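Type IV pilus assembly protein PilF (Pseudomonas aeruginosa, PDB 2HO1) is an outer-membrane TPR lipoprotein that interacts with PilQ and is essential for its localization and assembly into the dodecameric secretin of the type IV pilus. Local coordinates at residues A[80-85]-A[112-117]; A[103-108]-A[135-140]. All coordinates share one frame; numbering follows the deposited sequence.

Both contacts lean on helix 105-117, at its two ends. Interaction 2 uses the first turn of that helix, which meets the loop leading into helix 140-153; interaction 1 uses its last turns, which meet the end of helix 71-83. Their centres are about 18 Å apart. Along the chain the segments alternate: 80-85, then 103-108, then 112-117, then 135-140, so each contact spans 26 intervening residues, mostly helix. Helix 105-117 is thereby tied to the helix 71-83 region before it and to the approach to helix 140-153 after it, consistent with the continuous stacking of helices in a TPR superhelix.

Interaction 1 (A[80-85]-A[112-117]); sequences VFQTEM and GGFLYE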
ATOM      1  N   VAL A  80      26.104  -3.076  -0.241  1.00 27.42           N
ATOM      2  CA  VAL A  80      27.549  -2.845  -0.244  1.00 29.24           C
ATOM      3  C   VAL A  80      27.715  -1.565  -1.083  1.00 29.07           C
ATOM      4  O   VAL A  80      28.296  -0.601  -0.618  1.00 31.99           O
ATOM      5  CB  VAL A  80      28.379  -3.968  -0.911  1.00 29.09           C
ATOM      6  CG1 VAL A  80      29.817  -3.449  -1.178  1.00 29.03           C
ATOM      7  CG2 VAL A  80      28.446  -5.219   0.002  1.00 28.55           C
ATOM      8  N   PHE A  81      27.171  -1.554  -2.294  1.00 29.71           N
ATOM      9  CA  PHE A  81      27.262  -0.397  -3.187  1.00 31.02           C
ATOM     10  C   PHE A  81      26.613   0.865  -2.616  1.00 32.01           C
ATOM     11  O   PHE A  81      27.141   1.964  -2.760  1.00 31.96           O
ATOM     12  CB  PHE A  81      26.636  -0.719  -4.545  1.00 28.72           C
ATOM     13  CG  PHE A  81      27.422  -1.698  -5.362  1.00 30.23           C
ATOM     14  CD1 PHE A  81      28.788  -1.556  -5.516  1.00 32.90           C
ATOM     15  CD2 PHE A  81      26.793  -2.756  -5.989  1.00 29.92           C
ATOM     16  CE1 PHE A  81      29.512  -2.456  -6.270  1.00 32.65           C
ATOM     17  CE2 PHE A  81      27.512  -3.658  -6.744  1.00 28.90           C
ATOM     18  CZ  PHE A  81      28.872  -3.507  -6.885  1.00 29.69           C
ATOM     19  N   GLN A  82      25.444   0.693  -2.007  1.00 31.38           N
ATOM     20  CA  GLN A  82      24.701   1.794  -1.416  1.00 32.53           C
ATOM     21  C   GLN A  82      25.577   2.424  -0.357  1.00 33.08           C
ATOM     22  O   GLN A  82      25.663   3.636  -0.246  1.00 34.62           O
ATOM     23  CB  GLN A  82      23.405   1.246  -0.797  1.00 33.52           C
ATOM     24  CG  GLN A  82      22.659   2.157   0.168  1.00 33.87           C
ATOM     25  CD  GLN A  82      21.346   1.498   0.647  1.00 35.43           C
ATOM     26  OE1 GLN A  82      21.111   0.307   0.397  1.00 32.72           O
ATOM     27  NE2 GLN A  82      20.506   2.263   1.324  1.00 33.78           N
ATOM     28  N   THR A  83      26.225   1.584   0.435  1.00 33.67           N
ATOM     29  CA  THR A  83      27.117   2.059   1.483  1.00 33.85           C
ATOM     30  C   THR A  83      28.330   2.823   0.876  1.00 35.13           C
ATOM     31  O   THR A  83      28.815   3.795   1.456  1.00 32.08           O
ATOM     32  CB  THR A  83      27.624   0.864   2.335  1.00 36.70           C
ATOM     33  OG1 THR A  83      26.491   0.143   2.858  1.00 33.66           O
ATOM     34  CG2 THR A  83      28.523   1.364   3.495  1.00 34.16           C
ATOM     35  N   GLU A  84      28.821   2.371  -0.274  1.00 35.12           N
ATOM     36  CA  GLU A  84      29.946   3.054  -0.944  1.00 37.31           C
ATOM     37  C   GLU A  84      29.524   4.227  -1.831  1.00 38.65           C
ATOM     38  O   GLU A  84      30.317   4.695  -2.647  1.00 39.25           O
ATOM     39  CB  GLU A  84      30.718   2.108  -1.833  1.00 38.69           C
ATOM     40  CG  GLU A  84      31.285   0.923  -1.126  1.00 43.57           C
ATOM     41  CD  GLU A  84      32.047   0.032  -2.070  1.00 44.55           C
ATOM     42  OE1 GLU A  84      31.712  -0.007  -3.282  1.00 47.20           O
ATOM     43  OE2 GLU A  84      32.977  -0.636  -1.587  1.00 47.02           O
HETATM   44  N   MSE A  85      28.279   4.667  -1.684  0.50 37.58           N
HETATM   45  CA  MSE A  85      27.752   5.780  -2.470  0.50 38.91           C
HETATM   46  C   MSE A  85      27.886   5.580  -3.976  0.50 37.80           C
HETATM   47  O   MSE A  85      28.311   6.481  -4.703  0.50 35.62           O
HETATM   48  CB  MSE A  85      28.433   7.083  -2.065  0.50 42.22           C
HETATM   49  CG  MSE A  85      28.209   7.443  -0.599  0.50 48.07           C
HETATM   50 SE   MSE A  85      26.353   7.767  -0.171  0.50 56.08          SE
HETATM   51  CE  MSE A  85      26.300   9.674  -0.426  0.50 51.79           C
ATOM     52  N   GLY A 112      13.273   0.489  -1.087  1.00 28.96           N
ATOM     53  CA  GLY A 112      12.512   1.711  -0.896  1.00 29.91           C
ATOM     54  C   GLY A 112      13.229   2.685   0.025  1.00 30.88           C
ATOM     55  O   GLY A 112      13.113   3.938  -0.120  1.00 27.89           O
ATOM     56  N   GLY A 113      13.965   2.120   0.986  1.00 30.56           N
ATOM     57  CA  GLY A 113      14.745   2.952   1.902  1.00 32.44           C
ATOM     58  C   GLY A 113      15.845   3.646   1.067  1.00 34.48           C
ATOM     59  O   GLY A 113      16.129   4.837   1.234  1.00 33.12           O
ATOM     60  N   PHE A 114      16.443   2.884   0.154  1.00 34.91           N
ATOM     61  CA  PHE A 114      17.507   3.396  -0.739  1.00 35.27           C
ATOM     62  C   PHE A 114      16.898   4.520  -1.596  1.00 34.94           C
ATOM     63  O   PHE A 114      17.454   5.632  -1.689  1.00 36.98           O
ATOM     64  CB  PHE A 114      18.023   2.267  -1.642  1.00 31.55           C
ATOM     65  CG  PHE A 114      18.866   2.750  -2.805  1.00 34.83           C
ATOM     66  CD1 PHE A 114      20.133   3.305  -2.589  1.00 34.51           C
ATOM     67  CD2 PHE A 114      18.379   2.685  -4.109  1.00 31.66           C
ATOM     68  CE1 PHE A 114      20.909   3.788  -3.667  1.00 33.46           C
ATOM     69  CE2 PHE A 114      19.129   3.162  -5.182  1.00 32.68           C
ATOM     70  CZ  PHE A 114      20.402   3.715  -4.962  1.00 31.15           C
ATOM     71  N   LEU A 115      15.750   4.229  -2.208  1.00 31.78           N
ATOM     72  CA  LEU A 115      15.073   5.210  -3.050  1.00 31.89           C
ATOM     73  C   LEU A 115      14.785   6.506  -2.305  1.00 33.58           C
ATOM     74  O   LEU A 115      14.920   7.591  -2.877  1.00 32.34           O
ATOM     75  CB  LEU A 115      13.792   4.627  -3.653  1.00 29.02           C
ATOM     76  CG  LEU A 115      14.101   3.520  -4.666  1.00 28.36           C
ATOM     77  CD1 LEU A 115      12.818   2.747  -4.981  1.00 28.41           C
ATOM     78  CD2 LEU A 115      14.748   4.125  -5.940  1.00 27.69           C
ATOM     79  N   TYR A 116      14.409   6.393  -1.033  1.00 33.41           N
ATOM     80  CA  TYR A 116      14.129   7.553  -0.178  1.00 34.52           C
ATOM     81  C   TYR A 116      15.419   8.411  -0.007  1.00 36.46           C
ATOM     82  O   TYR A 116      15.380   9.636  -0.110  1.00 37.53           O
ATOM     83  CB  TYR A 116      13.629   7.073   1.188  1.00 33.86           C
ATOM     84  CG  TYR A 116      13.559   8.132   2.280  1.00 34.65           C
ATOM     85  CD1 TYR A 116      12.587   9.125   2.248  1.00 34.94           C
ATOM     86  CD2 TYR A 116      14.470   8.145   3.329  1.00 34.70           C
ATOM     87  CE1 TYR A 116      12.521  10.102   3.222  1.00 37.36           C
ATOM     88  CE2 TYR A 116      14.414   9.127   4.324  1.00 36.41           C
ATOM     89  CZ  TYR A 116      13.435  10.099   4.254  1.00 37.60           C
ATOM     90  OH  TYR A 116      13.345  11.081   5.203  1.00 39.74           O
ATOM     91  N   GLU A 117      16.547   7.762   0.268  1.00 36.31           N
ATOM     92  CA  GLU A 117      17.823   8.457   0.416  1.00 36.29           C
ATOM     93  C   GLU A 117      18.220   9.143  -0.893  1.00 37.63           C
ATOM     94  O   GLU A 117      18.900  10.162  -0.877  1.00 37.49           O
ATOM     95  CB  GLU A 117      18.922   7.466   0.793  1.00 37.40           C
ATOM     96  CG  GLU A 117      18.862   6.977   2.212  1.00 40.92           C
ATOM     97  CD  GLU A 117      19.704   5.729   2.450  1.00 44.11           C
ATOM     98  OE1 GLU A 117      20.559   5.381   1.602  1.00 45.89           O
ATOM     99  OE2 GLU A 117      19.504   5.092   3.504  1.00 45.97           O
TER
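The carboxamide of Gln82 and the ring of Phe114 are turned steeply against each other, their planes 71° apart, and the amide comes to the ring obliquely. Its carbon and the methylene before it both lie against one ortho carbon: Gln82 CD and Phe114 CD1 are 3.9 Å apart. The nitrogen goes further along, past the ring to the base of the side chain, where Gln82 NE2 is 3.8 Å from Phe114 CA. The two side chains thus run antiparallel, each pointing at the other's helix. Gln82 can do this because it is fully stretched, with CG anti to the backbone N (chi1 165°) and the chain extended beyond CG.

Beyond the ring the amide finds a polar partner one turn further on. Gln82 NE2 donates to Glu117 OE1 at 3.1 Å, with a fairly straight N-H...O angle of 160°. The acceptor lies almost in the amide plane, whereas the donor reaches the carboxylate from above its own plane. The other amide atom, Gln82 OE1, is hydrogen-bonded to the hydroxyl of Tyr94 on helix 87-100. Bonds at both its oxygen and its nitrogen fix the rotation of the amide, while CG and CD lie against Phe114, whose side chain also touches Pro87.

Just after Gln82 the helix stops. Met85, a selenomethionine in this crystal, has positive phi and is the C-prime residue of a Schellman motif, with its N bonded to Gln82 O and Glu86 N to Phe81 O. The chain can then turn back into helix 87-100, which separates helices 71-83 and 105-117 in sequence. Contact between a helix and the next but one is found in TPR arrays, and this one is consistent with those joining neighbouring units of the superhelix.

Interaction 2 (A[103-108]-A[135-140]); sequences RNARVL and TLYPER
Tyr137 lays its ring against the first turn of helix 105-117. The methyl group of Ala105 meets the root of the ring, with Ala105 CB 3.8 Å from Tyr137 CG. Further along, the backbone of the turn covers the same face: Arg106 N stands 4.0 Å above the ring plane, over its centre, with Ala105 C nearer the rim. At the far end of the ring the start of Arg106 takes over, and Arg106 CG is 3.6 Å from Tyr137 OH. Here CA, CB and CG do the touching; the chain bends at chi3 (70°) and carries the guanidinium away toward helix 71-83, where NH2 makes a long, weak ion pair with Asp72; the side chain also touches Ala75.

The opposite face of the ring is closed by its own loop. A type I turn from Tyr137 to Arg140, with Arg140 N bonded to Tyr137 O at 3.0 Å, folds the chain back until Glu139 N lies 3.6 Å above the centre of that face. Tyr137 is therefore held between two stretches of backbone, and its side chain also touches Arg142 and Val143 of helix 140-153.

In the next shell, Asn104 shapes the turn on which the ring rests. It is the N-cap of helix 105-117: Asn104 OD1 accepts from Val107 N at 3.1 Å, nearly straight at the hydrogen, while its ND2 is held by Asp101. On the other side of the contact, Arg140 NE is bonded to Ser132 O, and Thr135 CG2 packs over the guanidinium face. A ring from the loop between helices 121-131 and 140-153, packed on the alanine that begins helix 105-117, is consistent with the seam between neighbouring TPR units.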
ATOM      1  N   ARG A 103       8.196  -9.738  -4.936  1.00 54.35           N
ATOM      2  CA  ARG A 103       7.398  -9.446  -3.735  1.00 52.70           C
ATOM      3  C   ARG A 103       8.046  -9.688  -2.366  1.00 49.35           C
ATOM      4  O   ARG A 103       7.354  -9.687  -1.346  1.00 48.17           O
ATOM      5  CB  ARG A 103       6.037 -10.155  -3.823  1.00 54.47           C
ATOM      6  CG  ARG A 103       5.211  -9.615  -5.011  1.00 59.08           C
ATOM      7  CD  ARG A 103       3.733 -10.045  -5.022  1.00 62.89           C
ATOM      8  NE  ARG A 103       3.553 -11.488  -5.185  1.00 66.10           N
ATOM      9  CZ  ARG A 103       3.272 -12.325  -4.190  1.00 67.84           C
ATOM     10  NH1 ARG A 103       3.134 -11.862  -2.951  1.00 68.28           N
ATOM     11  NH2 ARG A 103       3.122 -13.624  -4.435  1.00 68.02           N
ATOM     12  N   ASN A 104       9.372  -9.848  -2.373  1.00 42.00           N
ATOM     13  CA  ASN A 104      10.195 -10.042  -1.187  1.00 38.20           C
ATOM     14  C   ASN A 104      10.179  -8.755  -0.354  1.00 35.76           C
ATOM     15  O   ASN A 104      10.867  -7.783  -0.681  1.00 34.11           O
ATOM     16  CB  ASN A 104      11.641 -10.338  -1.626  1.00 36.73           C
ATOM     17  CG  ASN A 104      12.564 -10.573  -0.465  1.00 34.14           C
ATOM     18  OD1 ASN A 104      12.522  -9.880   0.533  1.00 39.56           O
ATOM     19  ND2 ASN A 104      13.426 -11.550  -0.602  1.00 42.59           N
ATOM     20  N   ALA A 105       9.432  -8.762   0.740  1.00 33.47           N
ATOM     21  CA  ALA A 105       9.275  -7.574   1.588  1.00 32.11           C
ATOM     22  C   ALA A 105      10.540  -6.976   2.191  1.00 30.88           C
ATOM     23  O   ALA A 105      10.645  -5.757   2.325  1.00 30.38           O
ATOM     24  CB  ALA A 105       8.248  -7.858   2.717  1.00 29.48           C
ATOM     25  N   ARG A 106      11.478  -7.825   2.601  1.00 30.51           N
ATOM     26  CA  ARG A 106      12.703  -7.334   3.184  1.00 29.81           C
ATOM     27  C   ARG A 106      13.489  -6.508   2.144  1.00 30.09           C
ATOM     28  O   ARG A 106      13.942  -5.401   2.430  1.00 28.69           O
ATOM     29  CB  ARG A 106      13.559  -8.518   3.674  1.00 31.33           C
ATOM     30  CG  ARG A 106      14.827  -8.098   4.409  1.00 32.54           C
ATOM     31  CD  ARG A 106      15.678  -9.332   4.808  1.00 33.60           C
ATOM     32  NE  ARG A 106      16.264  -9.937   3.621  1.00 35.82           N
ATOM     33  CZ  ARG A 106      17.356  -9.461   3.021  1.00 41.03           C
ATOM     34  NH1 ARG A 106      17.993  -8.398   3.531  1.00 41.01           N
ATOM     35  NH2 ARG A 106      17.829 -10.055   1.929  1.00 39.62           N
ATOM     36  N   VAL A 107      13.624  -7.061   0.943  1.00 28.52           N
ATOM     37  CA  VAL A 107      14.367  -6.415  -0.116  1.00 30.63           C
ATOM     38  C   VAL A 107      13.598  -5.218  -0.658  1.00 30.55           C
ATOM     39  O   VAL A 107      14.208  -4.178  -0.943  1.00 30.50           O
ATOM     40  CB  VAL A 107      14.691  -7.426  -1.218  1.00 33.99           C
ATOM     41  CG1 VAL A 107      15.380  -6.739  -2.394  1.00 33.69           C
ATOM     42  CG2 VAL A 107      15.590  -8.516  -0.626  1.00 34.64           C
ATOM     43  N   LEU A 108      12.274  -5.337  -0.760  1.00 27.81           N
ATOM     44  CA  LEU A 108      11.478  -4.200  -1.204  1.00 27.60           C
ATOM     45  C   LEU A 108      11.660  -3.066  -0.194  1.00 27.05           C
ATOM     46  O   LEU A 108      11.738  -1.896  -0.570  1.00 29.26           O
ATOM     47  CB  LEU A 108       9.997  -4.562  -1.303  1.00 26.79           C
ATOM     48  CG  LEU A 108       9.592  -5.372  -2.552  1.00 29.04           C
ATOM     49  CD1 LEU A 108       8.163  -5.940  -2.351  1.00 27.28           C
ATOM     50  CD2 LEU A 108       9.658  -4.462  -3.824  1.00 27.15           C
ATOM     51  N   THR A 135       2.212  -9.413   5.451  1.00 29.69           N
ATOM     52  CA  THR A 135       1.921  -9.120   6.853  1.00 31.85           C
ATOM     53  C   THR A 135       2.699  -9.999   7.839  1.00 31.64           C
ATOM     54  O   THR A 135       2.601  -9.802   9.046  1.00 31.96           O
ATOM     55  CB  THR A 135       0.367  -9.216   7.151  1.00 32.36           C
ATOM     56  OG1 THR A 135      -0.110 -10.530   6.809  1.00 37.13           O
ATOM     57  CG2 THR A 135      -0.413  -8.196   6.281  1.00 32.77           C
ATOM     58  N   LEU A 136       3.494 -10.935   7.335  1.00 32.94           N
ATOM     59  CA  LEU A 136       4.275 -11.816   8.212  1.00 35.97           C
ATOM     60  C   LEU A 136       5.706 -11.332   8.328  1.00 37.10           C
ATOM     61  O   LEU A 136       6.509 -11.902   9.068  1.00 38.67           O
ATOM     62  CB  LEU A 136       4.293 -13.256   7.666  1.00 37.03           C
ATOM     63  CG  LEU A 136       2.948 -13.840   7.192  1.00 39.98           C
ATOM     64  CD1 LEU A 136       3.124 -15.331   6.880  1.00 38.90           C
ATOM     65  CD2 LEU A 136       1.901 -13.672   8.277  1.00 38.59           C
ATOM     66  N   TYR A 137       6.048 -10.281   7.591  1.00 37.67           N
ATOM     67  CA  TYR A 137       7.409  -9.766   7.637  1.00 35.13           C
ATOM     68  C   TYR A 137       7.702  -9.174   9.018  1.00 37.10           C
ATOM     69  O   TYR A 137       7.048  -8.233   9.457  1.00 37.05           O
ATOM     70  CB  TYR A 137       7.607  -8.733   6.503  1.00 34.65           C
ATOM     71  CG  TYR A 137       8.978  -8.101   6.486  1.00 34.70           C
ATOM     72  CD1 TYR A 137      10.134  -8.874   6.671  1.00 33.60           C
ATOM     73  CD2 TYR A 137       9.120  -6.718   6.346  1.00 35.42           C
ATOM     74  CE1 TYR A 137      11.393  -8.279   6.729  1.00 35.48           C
ATOM     75  CE2 TYR A 137      10.373  -6.111   6.398  1.00 36.37           C
ATOM     76  CZ  TYR A 137      11.511  -6.890   6.593  1.00 36.66           C
ATOM     77  OH  TYR A 137      12.747  -6.263   6.645  1.00 35.65           O
ATOM     78  N   PRO A 138       8.698  -9.731   9.733  1.00 38.70           N
ATOM     79  CA  PRO A 138       9.048  -9.241  11.066  1.00 39.19           C
ATOM     80  C   PRO A 138       9.325  -7.743  11.171  1.00 37.91           C
ATOM     81  O   PRO A 138       9.061  -7.128  12.203  1.00 38.89           O
ATOM     82  CB  PRO A 138      10.281 -10.090  11.432  1.00 41.93           C
ATOM     83  CG  PRO A 138      10.065 -11.346  10.693  1.00 39.37           C
ATOM     84  CD  PRO A 138       9.591 -10.843   9.350  1.00 40.07           C
ATOM     85  N   GLU A 139       9.853  -7.156  10.106  1.00 36.66           N
ATOM     86  CA  GLU A 139      10.172  -5.740  10.102  1.00 36.20           C
ATOM     87  C   GLU A 139       9.148  -4.875   9.371  1.00 36.05           C
ATOM     88  O   GLU A 139       9.455  -3.768   8.920  1.00 34.16           O
ATOM     89  CB  GLU A 139      11.557  -5.531   9.507  1.00 39.48           C
ATOM     90  CG  GLU A 139      12.667  -5.446  10.528  1.00 47.40           C
ATOM     91  CD  GLU A 139      12.708  -6.625  11.471  1.00 52.35           C
ATOM     92  OE1 GLU A 139      12.792  -7.782  10.991  1.00 54.05           O
ATOM     93  OE2 GLU A 139      12.656  -6.390  12.705  1.00 55.69           O
ATOM     94  N   ARG A 140       7.924  -5.375   9.264  1.00 35.46           N
ATOM     95  CA  ARG A 140       6.870  -4.622   8.602  1.00 34.35           C
ATOM     96  C   ARG A 140       6.740  -3.235   9.263  1.00 34.30           C
ATOM     97  O   ARG A 140       6.422  -2.245   8.578  1.00 35.43           O
ATOM     98  CB  ARG A 140       5.573  -5.434   8.662  1.00 35.01           C
ATOM     99  CG  ARG A 140       4.285  -4.737   8.193  1.00 34.00           C
ATOM    100  CD  ARG A 140       3.313  -5.814   7.688  1.00 31.52           C
ATOM    101  NE  ARG A 140       1.980  -5.308   7.381  1.00 31.98           N
ATOM    102  CZ  ARG A 140       0.939  -5.365   8.217  1.00 34.00           C
ATOM    103  NH1 ARG A 140       1.067  -5.914   9.429  1.00 29.55           N
ATOM    104  NH2 ARG A 140      -0.236  -4.861   7.848  1.00 29.63           N
TER